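PDB 2PEF: serine protease inhibitor from Thermoanaerobacter tengcongensis, which probably inhibits serine endopeptidases as a member of the serpin family and is captured here in the latent state. Local coordinates for residues A[42-47]-A[116-121]; A[35-40]-A[160-165]; A[202-207]-A[257-262]. One frame throughout, in Å; residues are numbered along the deposited sequence.

Interaction 1: residues A[42-47]-A[116-121]; sequences LAMTAN and YKADIF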
ATOM      1  N   LEU A  42       3.023   9.340   4.684  1.00 14.86           N
ATOM      2  CA  LEU A  42       2.205  10.457   5.136  1.00 14.33           C
ATOM      3  C   LEU A  42       2.409  10.762   6.617  1.00 14.03           C
ATOM      4  O   LEU A  42       2.343  11.921   7.025  1.00 15.10           O
ATOM      5  CB  LEU A  42       0.728  10.195   4.833  1.00 14.15           C
ATOM      6  CG  LEU A  42       0.334  10.181   3.350  1.00 16.44           C
ATOM      7  CD1 LEU A  42      -1.034   9.537   3.167  1.00 11.95           C
ATOM      8  CD2 LEU A  42       0.354  11.585   2.740  1.00 15.35           C
ATOM      9  N   ALA A  43       2.646   9.725   7.419  1.00 13.79           N
ATOM     10  CA  ALA A  43       2.914   9.929   8.843  1.00 14.05           C
ATOM     11  C   ALA A  43       4.240  10.662   9.048  1.00 13.86           C
ATOM     12  O   ALA A  43       4.332  11.572   9.889  1.00 14.67           O
ATOM     13  CB  ALA A  43       2.894   8.608   9.585  1.00 13.77           C
ATOM     14  N   MET A  44       5.258  10.282   8.273  1.00 14.88           N
ATOM     15  CA  MET A  44       6.536  11.005   8.272  1.00 14.40           C
ATOM     16  C   MET A  44       6.303  12.471   7.937  1.00 14.57           C
ATOM     17  O   MET A  44       6.787  13.362   8.638  1.00 15.97           O
ATOM     18  CB  MET A  44       7.520  10.409   7.258  1.00 14.45           C
ATOM     19  CG  MET A  44       8.223   9.138   7.714  1.00 13.48           C
ATOM     20  SD  MET A  44       9.694   8.778   6.738  1.00 16.21           S
ATOM     21  CE  MET A  44       8.999   8.379   5.137  1.00 16.48           C
ATOM     22  N   THR A  45       5.540  12.705   6.872  1.00 14.98           N
ATOM     23  CA  THR A  45       5.250  14.045   6.385  1.00 14.33           C
ATOM     24  C   THR A  45       4.520  14.878   7.442  1.00 14.93           C
ATOM     25  O   THR A  45       4.804  16.062   7.602  1.00 15.29           O
ATOM     26  CB  THR A  45       4.422  13.999   5.075  1.00 14.78           C
ATOM     27  OG1 THR A  45       5.078  13.158   4.119  1.00 15.89           O
ATOM     28  CG2 THR A  45       4.257  15.389   4.476  1.00 14.99           C
ATOM     29  N   ALA A  46       3.603  14.243   8.173  1.00 15.87           N
ATOM     30  CA  ALA A  46       2.794  14.925   9.184  1.00 15.28           C
ATOM     31  C   ALA A  46       3.622  15.490  10.338  1.00 15.65           C
ATOM     32  O   ALA A  46       3.215  16.461  10.983  1.00 15.91           O
ATOM     33  CB  ALA A  46       1.699  13.997   9.711  1.00 16.29           C
ATOM     34  N   ASN A  47       4.783  14.885  10.587  1.00 15.56           N
ATOM     35  CA  ASN A  47       5.693  15.346  11.638  1.00 14.99           C
ATOM     36  C   ASN A  47       6.372  16.671  11.319  1.00 15.05           C
ATOM     37  O   ASN A  47       7.040  17.256  12.176  1.00 13.68           O
ATOM     38  CB  ASN A  47       6.730  14.269  11.957  1.00 16.57           C
ATOM     39  CG  ASN A  47       6.207  13.244  12.936  1.00 15.68           C
ATOM     40  OD1 ASN A  47       6.176  13.486  14.144  1.00 16.84           O
ATOM     41  ND2 ASN A  47       5.779  12.098  12.424  1.00 16.76           N
ATOM     42  N   TYR A 116      11.024   6.059  12.405  1.00 14.57           N
ATOM     43  CA  TYR A 116      10.824   5.564  11.042  1.00 15.38           C
ATOM     44  C   TYR A 116      12.092   5.011  10.401  1.00 15.58           C
ATOM     45  O   TYR A 116      12.059   4.555   9.256  1.00 15.20           O
ATOM     46  CB  TYR A 116      10.206   6.660  10.165  1.00 14.86           C
ATOM     47  CG  TYR A 116       8.825   7.051  10.632  1.00 12.69           C
ATOM     48  CD1 TYR A 116       8.653   8.056  11.581  1.00 12.07           C
ATOM     49  CD2 TYR A 116       7.692   6.388  10.156  1.00 12.95           C
ATOM     50  CE1 TYR A 116       7.387   8.414  12.035  1.00 12.79           C
ATOM     51  CE2 TYR A 116       6.413   6.738  10.608  1.00 12.67           C
ATOM     52  CZ  TYR A 116       6.271   7.751  11.548  1.00 13.57           C
ATOM     53  OH  TYR A 116       5.019   8.107  12.007  1.00 13.81           O
ATOM     54  N   LYS A 117      13.195   5.048  11.147  1.00 16.91           N
ATOM     55  CA  LYS A 117      14.493   4.548  10.680  1.00 17.82           C
ATOM     56  C   LYS A 117      14.830   5.070   9.285  1.00 17.12           C
ATOM     57  O   LYS A 117      15.367   4.338   8.448  1.00 18.34           O
ATOM     58  CB  LYS A 117      14.513   3.013  10.681  1.00 19.67           C
ATOM     59  CG  LYS A 117      14.286   2.379  12.038  1.00 22.23           C
ATOM     60  CD  LYS A 117      14.422   0.870  11.954  1.00 24.58           C
ATOM     61  CE  LYS A 117      14.226   0.225  13.312  1.00 28.14           C
ATOM     62  N   ALA A 118      14.520   6.341   9.038  1.00 17.43           N
ATOM     63  CA  ALA A 118      14.661   6.898   7.702  1.00 16.71           C
ATOM     64  C   ALA A 118      16.099   7.248   7.344  1.00 17.15           C
ATOM     65  O   ALA A 118      16.824   7.861   8.132  1.00 18.50           O
ATOM     66  CB  ALA A 118      13.756   8.101   7.518  1.00 17.80           C
ATOM     67  N   ASP A 119      16.500   6.829   6.149  1.00 16.45           N
ATOM     68  CA  ASP A 119      17.736   7.286   5.529  1.00 15.78           C
ATOM     69  C   ASP A 119      17.577   8.762   5.195  1.00 16.51           C
ATOM     70  O   ASP A 119      16.580   9.160   4.590  1.00 16.76           O
ATOM     71  CB  ASP A 119      17.985   6.516   4.234  1.00 17.72           C
ATOM     72  CG  ASP A 119      18.362   5.065   4.465  1.00 18.02           C
ATOM     73  OD1 ASP A 119      19.011   4.758   5.484  1.00 17.16           O
ATOM     74  OD2 ASP A 119      18.020   4.233   3.600  1.00 21.17           O
ATOM     75  N   ILE A 120      18.558   9.568   5.593  1.00 14.93           N
ATOM     76  CA  ILE A 120      18.500  11.008   5.364  0.50 15.57           C
ATOM     77  C   ILE A 120      19.540  11.414   4.321  1.00 15.03           C
ATOM     78  O   ILE A 120      20.742  11.317   4.556  1.00 15.13           O
ATOM     79  CB  ILE A 120      18.673  11.802   6.685  0.50 15.32           C
ATOM     80  CG1 ILE A 120      17.533  11.460   7.657  0.50 17.49           C
ATOM     81  CG2 ILE A 120      18.713  13.304   6.416  0.50 16.58           C
ATOM     82  CD1 ILE A 120      17.858  11.706   9.120  0.50 18.42           C
ATOM     83  N   PHE A 121      19.059  11.860   3.163  1.00 15.21           N
ATOM     84  CA  PHE A 121      19.941  12.223   2.054  1.00 15.38           C
ATOM     85  C   PHE A 121      20.001  13.727   1.828  1.00 15.59           C
ATOM     86  O   PHE A 121      19.017  14.339   1.414  1.00 15.48           O
ATOM     87  CB  PHE A 121      19.476  11.554   0.755  1.00 16.16           C
ATOM     88  CG  PHE A 121      19.579  10.057   0.758  1.00 15.04           C
ATOM     89  CD1 PHE A 121      18.505   9.275   1.179  1.00 15.68           C
ATOM     90  CD2 PHE A 121      20.737   9.425   0.317  1.00 15.41           C
ATOM     91  CE1 PHE A 121      18.588   7.880   1.170  1.00 17.65           C
ATOM     92  CE2 PHE A 121      20.830   8.031   0.308  1.00 17.96           C
ATOM     93  CZ  PHE A 121      19.752   7.260   0.734  1.00 16.48           C
TER

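Interaction 2: residues A[35-40]-A[160-165]; sequences PLSAML and LINAVA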
ATOM      1  N   PRO A  35      -1.818   0.236   1.814  1.00 14.03           N
ATOM      2  CA  PRO A  35      -2.180   1.228   2.820  1.00 14.34           C
ATOM      3  C   PRO A  35      -1.032   1.483   3.793  1.00 14.08           C
ATOM      4  O   PRO A  35      -0.827   2.623   4.204  1.00 15.61           O
ATOM      5  CB  PRO A  35      -3.374   0.587   3.528  1.00 15.06           C
ATOM      6  CG  PRO A  35      -3.933  -0.372   2.537  1.00 15.66           C
ATOM      7  CD  PRO A  35      -2.742  -0.915   1.823  1.00 13.12           C
ATOM      8  N   LEU A  36      -0.283   0.434   4.134  1.00 15.02           N
ATOM      9  CA  LEU A  36       0.874   0.557   5.020  1.00 14.24           C
ATOM     10  C   LEU A  36       1.893   1.552   4.467  1.00 13.57           C
ATOM     11  O   LEU A  36       2.327   2.452   5.175  1.00 14.58           O
ATOM     12  CB  LEU A  36       1.546  -0.801   5.253  1.00 14.08           C
ATOM     13  CG  LEU A  36       2.789  -0.820   6.152  1.00 18.36           C
ATOM     14  CD1 LEU A  36       2.492  -0.293   7.562  1.00 19.18           C
ATOM     15  CD2 LEU A  36       3.371  -2.225   6.204  1.00 16.83           C
ATOM     16  N   SER A  37       2.261   1.380   3.201  1.00 14.21           N
ATOM     17  CA  SER A  37       3.212   2.273   2.548  1.00 14.37           C
ATOM     18  C   SER A  37       2.735   3.725   2.536  1.00 14.19           C
ATOM     19  O   SER A  37       3.505   4.642   2.829  1.00 15.63           O
ATOM     20  CB  SER A  37       3.495   1.792   1.125  1.00 14.30           C
ATOM     21  OG  SER A  37       4.353   2.696   0.451  1.00 12.92           O
ATOM     22  N   ALA A  38       1.463   3.926   2.199  1.00 14.24           N
ATOM     23  CA  ALA A  38       0.876   5.263   2.161  1.00 15.24           C
ATOM     24  C   ALA A  38       0.877   5.905   3.541  1.00 15.62           C
ATOM     25  O   ALA A  38       1.297   7.059   3.692  1.00 15.68           O
ATOM     26  CB  ALA A  38      -0.526   5.214   1.590  1.00 16.32           C
ATOM     27  N   MET A  39       0.411   5.147   4.535  1.00 14.32           N
ATOM     28  CA  MET A  39       0.407   5.572   5.933  0.50 14.70           C
ATOM     29  C   MET A  39       1.785   6.053   6.388  1.00 15.13           C
ATOM     30  O   MET A  39       1.923   7.108   7.012  1.00 15.60           O
ATOM     31  CB  MET A  39      -0.064   4.417   6.826  0.50 14.81           C
ATOM     32  CG  MET A  39       0.066   4.671   8.323  0.50 15.23           C
ATOM     33  SD  MET A  39      -1.019   5.983   8.914  0.50 14.66           S
ATOM     34  CE  MET A  39      -2.605   5.156   8.895  0.50 15.29           C
ATOM     35  N   LEU A  40       2.810   5.264   6.081  1.00 13.43           N
ATOM     36  CA  LEU A  40       4.158   5.578   6.554  1.00 12.54           C
ATOM     37  C   LEU A  40       4.745   6.850   5.944  1.00 13.68           C
ATOM     38  O   LEU A  40       5.347   7.655   6.655  1.00 13.33           O
ATOM     39  CB  LEU A  40       5.093   4.384   6.369  1.00 11.96           C
ATOM     40  CG  LEU A  40       4.756   3.198   7.280  1.00 12.10           C
ATOM     41  CD1 LEU A  40       5.495   1.951   6.827  1.00 14.19           C
ATOM     42  CD2 LEU A  40       5.054   3.501   8.739  1.00 13.16           C
ATOM     43  N   LEU A 160       9.872  12.874   0.481  1.00 12.88           N
ATOM     44  CA  LEU A 160       9.747  11.826   1.484  1.00 11.82           C
ATOM     45  C   LEU A 160       9.257  10.582   0.758  1.00 11.23           C
ATOM     46  O   LEU A 160       8.318  10.650  -0.035  1.00 10.80           O
ATOM     47  CB  LEU A 160       8.770  12.231   2.595  1.00 11.23           C
ATOM     48  CG  LEU A 160       9.064  13.543   3.337  1.00 14.17           C
ATOM     49  CD1 LEU A 160       8.435  14.750   2.625  1.00 17.07           C
ATOM     50  CD2 LEU A 160       8.570  13.473   4.771  1.00 17.82           C
ATOM     51  N   ILE A 161       9.909   9.454   1.011  1.00 11.08           N
ATOM     52  CA  ILE A 161       9.617   8.226   0.278  1.00 11.09           C
ATOM     53  C   ILE A 161       9.558   7.035   1.218  1.00 10.90           C
ATOM     54  O   ILE A 161      10.435   6.860   2.066  1.00 11.57           O
ATOM     55  CB  ILE A 161      10.667   7.941  -0.841  1.00 10.03           C
ATOM     56  CG1 ILE A 161      10.803   9.143  -1.786  1.00 10.77           C
ATOM     57  CG2 ILE A 161      10.280   6.684  -1.633  1.00 12.70           C
ATOM     58  CD1 ILE A 161      11.992   9.081  -2.723  1.00 10.71           C
ATOM     59  N   ASN A 162       8.514   6.226   1.065  1.00 10.57           N
ATOM     60  CA  ASN A 162       8.470   4.914   1.694  1.00 10.75           C
ATOM     61  C   ASN A 162       8.478   3.801   0.652  1.00 10.57           C
ATOM     62  O   ASN A 162       7.906   3.955  -0.424  1.00 10.76           O
ATOM     63  CB  ASN A 162       7.228   4.781   2.569  1.00 10.26           C
ATOM     64  CG  ASN A 162       6.959   3.347   2.974  1.00 13.32           C
ATOM     65  OD1 ASN A 162       6.302   2.606   2.249  1.00 13.68           O
ATOM     66  ND2 ASN A 162       7.488   2.943   4.124  1.00 11.10           N
ATOM     67  N   ALA A 163       9.121   2.687   0.989  1.00 10.28           N
ATOM     68  CA  ALA A 163       9.044   1.461   0.201  1.00 10.20           C
ATOM     69  C   ALA A 163       8.701   0.260   1.077  1.00 10.49           C
ATOM     70  O   ALA A 163       9.181   0.142   2.206  1.00 11.25           O
ATOM     71  CB  ALA A 163      10.345   1.217  -0.554  1.00 11.07           C
ATOM     72  N   VAL A 164       7.844  -0.611   0.548  1.00 10.76           N
ATOM     73  CA  VAL A 164       7.486  -1.874   1.192  1.00 11.08           C
ATOM     74  C   VAL A 164       7.764  -3.005   0.207  1.00 11.76           C
ATOM     75  O   VAL A 164       7.389  -2.909  -0.967  1.00 14.26           O
ATOM     76  CB  VAL A 164       5.991  -1.889   1.619  1.00 11.33           C
ATOM     77  CG1 VAL A 164       5.560  -3.286   2.086  1.00 10.48           C
ATOM     78  CG2 VAL A 164       5.736  -0.880   2.708  1.00 11.58           C
ATOM     79  N   ALA A 165       8.439  -4.061   0.672  1.00 10.82           N
ATOM     80  CA  ALA A 165       8.713  -5.232  -0.164  1.00  9.32           C
ATOM     81  C   ALA A 165       8.230  -6.506   0.523  1.00  9.83           C
ATOM     82  O   ALA A 165       8.639  -6.797   1.644  1.00  9.98           O
ATOM     83  CB  ALA A 165      10.202  -5.329  -0.478  1.00  9.23           C
TER

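Interaction 3: residues A[202-207]-A[257-262]; sequences NLYIEE and TLVRAS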
ATOM      1  N   ASN A 202      -9.052 -23.788   4.067  1.00 10.54           N
ATOM      2  CA  ASN A 202      -9.793 -24.118   5.278  1.00 11.31           C
ATOM      3  C   ASN A 202     -10.454 -22.934   5.980  1.00 11.57           C
ATOM      4  O   ASN A 202     -10.921 -23.046   7.117  1.00 12.44           O
ATOM      5  CB  ASN A 202      -8.906 -24.933   6.218  1.00 12.60           C
ATOM      6  CG  ASN A 202      -8.695 -26.339   5.708  1.00 14.38           C
ATOM      7  OD1 ASN A 202      -9.579 -27.187   5.828  1.00 18.30           O
ATOM      8  ND2 ASN A 202      -7.532 -26.592   5.117  1.00 18.43           N
ATOM      9  N   LEU A 203     -10.518 -21.812   5.268  1.00 10.75           N
ATOM     10  CA  LEU A 203     -11.249 -20.641   5.721  1.00 11.66           C
ATOM     11  C   LEU A 203     -12.099 -20.150   4.570  1.00 11.16           C
ATOM     12  O   LEU A 203     -11.577 -19.848   3.494  1.00 10.29           O
ATOM     13  CB  LEU A 203     -10.295 -19.543   6.186  1.00 10.91           C
ATOM     14  CG  LEU A 203      -9.648 -19.700   7.562  1.00 13.64           C
ATOM     15  CD1 LEU A 203      -8.754 -18.508   7.825  1.00 12.97           C
ATOM     16  CD2 LEU A 203     -10.687 -19.846   8.678  1.00 15.55           C
ATOM     17  N   TYR A 204     -13.409 -20.100   4.803  1.00 11.13           N
ATOM     18  CA  TYR A 204     -14.385 -19.726   3.790  1.00 11.53           C
ATOM     19  C   TYR A 204     -15.026 -18.393   4.132  1.00 11.59           C
ATOM     20  O   TYR A 204     -15.627 -18.236   5.200  1.00 11.49           O
ATOM     21  CB  TYR A 204     -15.466 -20.799   3.706  1.00 11.48           C
ATOM     22  CG  TYR A 204     -16.504 -20.601   2.619  1.00 10.95           C
ATOM     23  CD1 TYR A 204     -16.135 -20.445   1.279  1.00 10.51           C
ATOM     24  CD2 TYR A 204     -17.863 -20.620   2.927  1.00 11.15           C
ATOM     25  CE1 TYR A 204     -17.098 -20.288   0.280  1.00 11.08           C
ATOM     26  CE2 TYR A 204     -18.831 -20.464   1.938  1.00 10.82           C
ATOM     27  CZ  TYR A 204     -18.445 -20.301   0.620  1.00  9.00           C
ATOM     28  OH  TYR A 204     -19.421 -20.152  -0.342  1.00 12.69           O
ATOM     29  N   ILE A 205     -14.895 -17.432   3.222  1.00 12.16           N
ATOM     30  CA  ILE A 205     -15.524 -16.132   3.390  1.00 11.87           C
ATOM     31  C   ILE A 205     -16.925 -16.209   2.804  1.00 12.30           C
ATOM     32  O   ILE A 205     -17.110 -16.661   1.670  1.00 11.58           O
ATOM     33  CB  ILE A 205     -14.698 -15.011   2.711  1.00 12.38           C
ATOM     34  CG1 ILE A 205     -13.391 -14.787   3.475  1.00 12.13           C
ATOM     35  CG2 ILE A 205     -15.493 -13.706   2.621  1.00 12.59           C
ATOM     36  CD1 ILE A 205     -12.326 -14.097   2.667  1.00 12.47           C
ATOM     37  N   GLU A 206     -17.909 -15.801   3.598  1.00 11.59           N
ATOM     38  CA  GLU A 206     -19.292 -15.786   3.153  1.00 12.63           C
ATOM     39  C   GLU A 206     -20.003 -14.556   3.695  1.00 11.92           C
ATOM     40  O   GLU A 206     -20.286 -14.450   4.899  1.00  9.64           O
ATOM     41  CB  GLU A 206     -20.008 -17.066   3.586  1.00 12.84           C
ATOM     42  CG  GLU A 206     -21.324 -17.326   2.881  1.00 15.70           C
ATOM     43  CD  GLU A 206     -22.082 -18.470   3.524  1.00 20.66           C
ATOM     44  OE1 GLU A 206     -22.547 -18.308   4.672  1.00 22.43           O
ATOM     45  OE2 GLU A 206     -22.207 -19.535   2.889  1.00 22.77           O
ATOM     46  N   GLU A 207     -20.279 -13.617   2.795  1.00 11.16           N
ATOM     47  CA  GLU A 207     -20.970 -12.389   3.165  1.00 12.06           C
ATOM     48  C   GLU A 207     -22.126 -12.144   2.213  1.00 11.96           C
ATOM     49  O   GLU A 207     -22.360 -12.928   1.296  1.00 13.49           O
ATOM     50  CB  GLU A 207     -20.004 -11.197   3.160  1.00 13.63           C
ATOM     51  CG  GLU A 207     -18.852 -11.297   4.160  1.00 14.73           C
ATOM     52  CD  GLU A 207     -19.304 -11.306   5.620  1.00 15.87           C
ATOM     53  OE1 GLU A 207     -18.634 -11.963   6.438  1.00 10.71           O
ATOM     54  OE2 GLU A 207     -20.321 -10.657   5.956  1.00 17.66           O
ATOM     55  N   THR A 257     -13.802 -24.429   7.412  1.00 11.85           N
ATOM     56  CA  THR A 257     -14.448 -25.417   6.562  1.00 12.70           C
ATOM     57  C   THR A 257     -13.619 -25.594   5.294  1.00 12.14           C
ATOM     58  O   THR A 257     -12.954 -24.651   4.834  1.00 13.58           O
ATOM     59  CB  THR A 257     -15.921 -25.026   6.219  1.00 12.69           C
ATOM     60  OG1 THR A 257     -16.480 -25.965   5.292  1.00 13.88           O
ATOM     61  CG2 THR A 257     -16.007 -23.629   5.626  1.00 14.42           C
ATOM     62  N   LEU A 258     -13.662 -26.800   4.737  1.00 12.15           N
ATOM     63  CA  LEU A 258     -12.909 -27.139   3.531  1.00 11.60           C
ATOM     64  C   LEU A 258     -13.537 -26.490   2.305  1.00 12.26           C
ATOM     65  O   LEU A 258     -14.753 -26.593   2.089  1.00 11.92           O
ATOM     66  CB  LEU A 258     -12.842 -28.663   3.351  1.00 12.87           C
ATOM     67  CG  LEU A 258     -11.853 -29.247   2.330  1.00 13.26           C
ATOM     68  CD1 LEU A 258     -10.392 -29.031   2.737  1.00 14.76           C
ATOM     69  CD2 LEU A 258     -12.123 -30.727   2.087  1.00 13.08           C
ATOM     70  N   VAL A 259     -12.692 -25.817   1.522  1.00 11.00           N
ATOM     71  CA  VAL A 259     -13.088 -25.070   0.315  0.50 11.67           C
ATOM     72  C   VAL A 259     -12.231 -25.505  -0.877  1.00 12.46           C
ATOM     73  O   VAL A 259     -11.008 -25.574  -0.750  1.00 13.02           O
ATOM     74  CB  VAL A 259     -12.849 -23.539   0.511  0.50 11.40           C
ATOM     75  CG1 VAL A 259     -13.416 -22.730  -0.653  0.50 11.10           C
ATOM     76  CG2 VAL A 259     -13.424 -23.052   1.832  0.50 11.47           C
ATOM     77  N   ARG A 260     -12.856 -25.754  -2.024  1.00 11.96           N
ATOM     78  CA  ARG A 260     -12.113 -25.998  -3.248  1.00 12.39           C
ATOM     79  C   ARG A 260     -11.859 -24.643  -3.901  1.00 13.12           C
ATOM     80  O   ARG A 260     -12.781 -24.019  -4.437  1.00 11.84           O
ATOM     81  CB  ARG A 260     -12.894 -26.929  -4.176  1.00 11.77           C
ATOM     82  CG  ARG A 260     -12.140 -27.308  -5.423  1.00 15.33           C
ATOM     83  CD  ARG A 260     -12.747 -28.512  -6.124  1.00 16.88           C
ATOM     84  NE  ARG A 260     -11.785 -29.055  -7.075  1.00 21.48           N
ATOM     85  CZ  ARG A 260     -10.875 -29.977  -6.778  1.00 21.04           C
ATOM     86  NH1 ARG A 260     -10.807 -30.494  -5.553  1.00 22.05           N
ATOM     87  NH2 ARG A 260     -10.028 -30.385  -7.710  1.00 23.25           N
ATOM     88  N   ALA A 261     -10.607 -24.195  -3.837  1.00 12.21           N
ATOM     89  CA  ALA A 261     -10.238 -22.848  -4.278  1.00 12.26           C
ATOM     90  C   ALA A 261      -9.498 -22.856  -5.607  1.00 12.86           C
ATOM     91  O   ALA A 261      -8.762 -23.793  -5.916  1.00 12.15           O
ATOM     92  CB  ALA A 261      -9.396 -22.158  -3.216  1.00 13.09           C
ATOM     93  N   SER A 262      -9.714 -21.803  -6.387  1.00 13.04           N
ATOM     94  CA  SER A 262      -9.025 -21.616  -7.654  1.00 14.71           C
ATOM     95  C   SER A 262      -8.554 -20.171  -7.761  1.00 14.50           C
ATOM     96  O   SER A 262      -9.345 -19.237  -7.610  1.00 16.30           O
ATOM     97  CB  SER A 262      -9.937 -21.987  -8.823  1.00 15.17           C
ATOM     98  OG  SER A 262      -9.383 -21.577 -10.060  1.00 21.16           O
TER

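Interaction 1: residues A[42-47]-A[116-121]
CG of Met44 lies over one face of the Tyr116 ring, packing helix 35-46 against the chain that leads into strand 119-123. This carbon, anti to the carbonyl carbon (chi1 -79°), stands 3.9 Å from the ring centroid in a CH-pi contact displaced toward CG of Tyr116, and the two side chains run past each other in opposite directions. From the preceding residue, CB of Ala43 touches the phenol oxygen OH of Tyr116 at 3.3 Å; a methyl suits this place because the ring tip comes so near the helix.

Packing slackens toward the partly exposed Ala118, whose CB is 4.2 Å from SD of Met44. That sulfur lies obliquely beside the ring, a Met-aromatic contact at 5.0 Å from the Tyr116 centroid. Asn47 meets Tyr116 tip to tip, with ND2 4.0 Å from CE1. The same ND2 bonds to Ala43 O at 3.0 Å, strongly bent (134° at the hydrogen).

The contact thus buries an aromatic face under an apolar thioether chain, while Tyr116 OH and Asn47 OD1 share the amide of Asn71 on helix 67-80 and Asn47 ND2 turns back to Ala43 O of helix 35-46.

Interaction 2: residues A[35-40]-A[160-165]
Ser37 and Asn162 make the one hydrogen bond between helix 35-40 and strand 160-165, which run nearly antiparallel with axes 7.7 Å apart. Ser37 OG, anti to its backbone N (chi1 176°), donates to Asn162 OD1 over 2.7 Å, and the hydroxyl sits 18° from the carbonyl plane. Both residues are buried, so each polar atom needs a partner: Ser37 OG is also bonded to Thr329 OG1 of strand 322-331, and Asn162 ND2 to Asn93 OD1 of strand 87-98. A small serine lets the helix lie near the sheet, and asparagine, carrying acceptor and donor together, can join helix and neighbouring strand.

The remaining contacts are van der Waals. Leu40 crosses the amide obliquely, its CD1 3.5 Å from Asn162 ND2. Two residues on along the strand, Val164 presents CG2 to Ser37 CB at 3.8 Å, and the same methyl meets Leu36 CD2 more loosely, at 4.4 Å; these branched chains form the apolar side of the helix-sheet contact.

A helix-borne serine bonded to an asparagine of the large sheet it packs on is consistent with the serpin shutter region. Strand 322-331, beside strand 158-169, fits the inserted reactive-centre loop expected of a latent serpin.

Interaction 3: residues A[202-207]-A[257-262]
Asn202 and Thr257 bring two strands together where the chain turns a corner: the axes of strands 203-207 and 257-262 approach to 6.1 Å but are inclined at 79°, so a regular ladder cannot run along these segments. Their CA atoms are nearest at Asn202 and Leu258. One backbone hydrogen bond crosses, from Thr257 N to Asn202 O at 3.2 Å, and its donor stands well above the carbonyl plane of Asn202, 60° out of it. A CA-H...O contact backs it up, Asn202 CA lying 3.2 Å from Thr257 O.

Among the side chains, Tyr204 does most of the touching, mainly through CB and the near part of its ring. That CB meets Thr257 CG2 at 3.5 Å and, in the conformer given, Val259 CG2 at 3.6 Å; beta-branched residues suit a strand, and here each turns a methyl to the tyrosine CB. Val259 crosses the tyrosine side chain at about a right angle. On the exposed side, Asn202 and Leu258 lie side by side, pointing the same way, with Asn202 OD1 3.7 Å from Leu258 CD1.

Strand 255-273 pairs on one side of the corner with strand 191-201, Val259 bonding to Glu201, and beyond it with strand 203-207, Tyr204 bonding to Lys255. Strand 210-216 lies along the other edge of strand 203-207, and helix 244-252 packs on Ile205.

Interactions 1 and 2 are core contacts that share helix 35-46, its N-terminal half in 35-40 and its C-terminal half in 42-47; their centres lie 10 Å apart and they touch, for instance at Tyr116 CE2 and Leu40 CD2. Asn93 links them further, bonding to Asn162 in one and to the backbone of Tyr116 in the other. Interaction 3 is a surface contact with its centre 40 Å from that of interaction 1, across the centre of the chain. Chemistry follows place: a ring-and-thioether packing in the first, a buried side-chain hydrogen bond in the second, and a backbone bond with beta-branched methyls at a strand corner in the third.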